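Long-range contact in peptidoglycan-N-acetylglucosamine deacetylase BC_1974 (Bacillus cereus, PDB 5N1P), which catalyses the metal-dependent removal of acetyl groups from N-acetylglucosamine residues of peptidoglycan, releasing acetate: residues T7-P12 and T31-G36. Sequence-based numbering, arbitrary orientation.
Sequences TFDDGP and TFFLIG. With ZN (zinc ion), chain F; 8GK (~{N}-oxidanylnaphthalene-1-carboxamide), chain E.
Asp-9 and Phe-33 sit abreast on neighbouring parallel strands, whose segment axes approach to 4.6 Å at an angle of 16° and which helix 16-25 joins in a beta-alpha-beta unit. Along Asp-9, CB already lies close to the hydroxamate oxygen O14 of the inhibitor. CG stands beside the backbone N (chi1 -72°), with the carboxylate alongside Phe-33. Asp-9 OD1 meets the edge of the Phe-33 ring, 3.3 Å from CD2, with carboxylate and ring planes 78° apart, and it also forms a salt bridge with Arg-97. Asp-9 OD2 comes within 2.8 Å of inhibitor O14. Farther along the same ring edge, Phe-33 CE2 reaches Thr-7 CB. On the other face of the sheet, CE2 of Phe-32 lies 3.8 Å from CD2 of Phe-8; the ring planes are nearly parallel but slid apart, with little overlap, and both pack on Leu-19. The backbone fixes the register: Phe-33 N donates to Phe-8 O at 2.9 Å, and Phe-33 O accepts the N-H of Asp-10 almost in line with its C=O. There the chain turns, and Asp-10 OD1 binds zinc at 2.2 Å alongside His-59 and His-63, while CD1 of Ile-35 packs against the CA of Asp-10. Pairing thus holds the end of strand 2-9, where consecutive carboxylates take different tasks, as expected of a CE4 deacetylase: Asp-10 binds zinc, which the hydroxamate chelates through O12 and O14, and Asp-9, the inferred proton acceptor, faces O14.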
loop_
_atom_site.group_PDB
_atom_site.type_symbol
_atom_site.label_atom_id
_atom_site.label_comp_id
_atom_site.label_asym_id
_atom_site.label_seq_id
_atom_site.Cartn_x
_atom_site.Cartn_y
_atom_site.Cartn_z
ATOM N N THR A 7 4.336 1.307 -1.799
ATOM C CA THR A 7 3.083 0.669 -1.378
ATOM C C THR A 7 2.077 0.678 -2.522
ATOM O O THR A 7 1.963 1.657 -3.272
ATOM C CB THR A 7 2.451 1.340 -0.120
ATOM O OG1 THR A 7 1.926 2.645 -0.444
ATOM C CG2 THR A 7 3.484 1.459 1.012
ATOM N N PHE A 8 1.357 -0.430 -2.664
ATOM C CA PHE A 8 0.448 -0.609 -3.788
ATOM C C PHE A 8 -0.927 -0.955 -3.269
ATOM O O PHE A 8 -1.097 -1.973 -2.611
ATOM C CB PHE A 8 0.941 -1.715 -4.721
ATOM C CG PHE A 8 2.282 -1.439 -5.317
ATOM C CD1 PHE A 8 2.388 -0.641 -6.440
ATOM C CD2 PHE A 8 3.438 -1.940 -4.726
ATOM C CE1 PHE A 8 3.638 -0.354 -7.000
ATOM C CE2 PHE A 8 4.692 -1.662 -5.278
ATOM C CZ PHE A 8 4.788 -0.859 -6.411
ATOM N N ASP A 9 -1.896 -0.109 -3.591
ATOM C CA ASP A 9 -3.279 -0.239 -3.128
ATOM C C ASP A 9 -4.228 -0.812 -4.181
ATOM O O ASP A 9 -4.008 -0.649 -5.386
ATOM C CB ASP A 9 -3.850 1.129 -2.732
ATOM C CG ASP A 9 -3.282 1.680 -1.436
ATOM O OD1 ASP A 9 -2.413 1.037 -0.829
ATOM O OD2 ASP A 9 -3.721 2.796 -1.036
ATOM N N ASP A 10 -5.295 -1.443 -3.687
ATOM C CA ASP A 10 -6.543 -1.750 -4.409
ATOM C C ASP A 10 -6.514 -3.109 -5.107
ATOM O O ASP A 10 -7.509 -3.503 -5.719
ATOM C CB ASP A 10 -6.934 -0.679 -5.449
ATOM C CG ASP A 10 -7.185 0.711 -4.847
ATOM O OD1 ASP A 10 -7.319 0.860 -3.618
ATOM O OD2 ASP A 10 -7.280 1.680 -5.634
ATOM N N GLY A 11 -5.407 -3.836 -5.002
ATOM C CA GLY A 11 -5.292 -5.124 -5.666
ATOM C C GLY A 11 -5.715 -6.326 -4.826
ATOM O O GLY A 11 -6.396 -6.181 -3.797
ATOM N N PRO A 12 -5.321 -7.535 -5.253
ATOM C CA PRO A 12 -4.537 -7.769 -6.477
ATOM C C PRO A 12 -5.346 -7.606 -7.753
ATOM O O PRO A 12 -6.575 -7.447 -7.735
ATOM C CB PRO A 12 -4.069 -9.230 -6.345
ATOM C CG PRO A 12 -4.320 -9.612 -4.908
ATOM C CD PRO A 12 -5.489 -8.768 -4.463
ATOM N N THR A 31 5.127 -3.238 -0.311
ATOM C CA THR A 31 3.995 -3.442 0.591
ATOM C C THR A 31 2.714 -3.342 -0.221
ATOM O O THR A 31 2.581 -2.448 -1.046
ATOM C CB THR A 31 4.027 -2.390 1.719
ATOM O OG1 THR A 31 5.240 -2.554 2.474
ATOM C CG2 THR A 31 2.821 -2.509 2.648
ATOM N N PHE A 32 1.782 -4.269 -0.000
ATOM C CA PHE A 32 0.542 -4.332 -0.765
ATOM C C PHE A 32 -0.644 -4.221 0.166
ATOM O O PHE A 32 -0.681 -4.912 1.174
ATOM C CB PHE A 32 0.445 -5.661 -1.537
ATOM C CG PHE A 32 1.442 -5.778 -2.650
ATOM C CD1 PHE A 32 2.726 -6.234 -2.408
ATOM C CD2 PHE A 32 1.107 -5.376 -3.929
ATOM C CE1 PHE A 32 3.653 -6.310 -3.427
ATOM C CE2 PHE A 32 2.023 -5.461 -4.965
ATOM C CZ PHE A 32 3.303 -5.929 -4.714
ATOM N N PHE A 33 -1.625 -3.393 -0.184
ATOM C CA PHE A 33 -2.826 -3.226 0.629
ATOM C C PHE A 33 -4.022 -3.665 -0.197
ATOM O O PHE A 33 -4.354 -3.049 -1.212
ATOM C CB PHE A 33 -2.963 -1.763 1.097
ATOM C CG PHE A 33 -1.898 -1.349 2.075
ATOM C CD1 PHE A 33 -1.906 -1.840 3.379
ATOM C CD2 PHE A 33 -0.908 -0.450 1.698
ATOM C CE1 PHE A 33 -0.950 -1.440 4.294
ATOM C CE2 PHE A 33 0.073 -0.050 2.616
ATOM C CZ PHE A 33 0.053 -0.548 3.905
ATOM N N LEU A 34 -4.624 -4.775 0.221
ATOM C CA LEU A 34 -5.543 -5.519 -0.623
ATOM C C LEU A 34 -7.002 -5.296 -0.261
ATOM O O LEU A 34 -7.345 -5.164 0.915
ATOM C CB LEU A 34 -5.231 -7.011 -0.520
ATOM C CG LEU A 34 -3.771 -7.425 -0.759
ATOM C CD1 LEU A 34 -3.713 -8.957 -0.775
ATOM C CD2 LEU A 34 -3.272 -6.825 -2.060
ATOM N N ILE A 35 -7.854 -5.311 -1.282
ATOM C CA ILE A 35 -9.303 -5.214 -1.103
ATOM C C ILE A 35 -9.889 -6.615 -1.055
ATOM O O ILE A 35 -9.529 -7.463 -1.857
ATOM C CB ILE A 35 -9.942 -4.414 -2.233
ATOM C CG1 ILE A 35 -9.462 -2.960 -2.159
ATOM C CG2 ILE A 35 -11.460 -4.513 -2.155
ATOM C CD1 ILE A 35 -9.991 -2.071 -3.270
ATOM N N GLY A 36 -10.783 -6.861 -0.097
ATOM C CA GLY A 36 -11.277 -8.210 0.153
ATOM C C GLY A 36 -11.813 -8.965 -1.052
ATOM O O GLY A 36 -11.498 -10.132 -1.223
HETATM ZN ZN ZN F . -7.803 2.626 -2.483
HETATM C C1 8GK E . -6.810 5.379 -1.719
HETATM C C2 8GK E . -7.006 6.854 -1.843
HETATM C C3 8GK E . -7.983 7.317 -2.713
HETATM C C4 8GK E . -8.203 8.684 -2.837
HETATM C C5 8GK E . -7.456 9.589 -2.083
HETATM C C6 8GK E . -6.480 9.123 -1.209
HETATM C C7 8GK E . -6.260 7.752 -1.087
HETATM C C8 8GK E . -9.179 9.132 -3.717
HETATM C C9 8GK E . -9.927 8.233 -4.472
HETATM C C10 8GK E . -9.702 6.867 -4.349
HETATM C C11 8GK E . -8.731 6.415 -3.465
HETATM O O12 8GK E . -7.716 4.750 -1.208
HETATM N N13 8GK E . -5.716 4.774 -2.177
HETATM O O14 8GK E . -5.870 3.482 -2.677
HETATM O O HOH W 1 -8.012 3.744 -4.476
#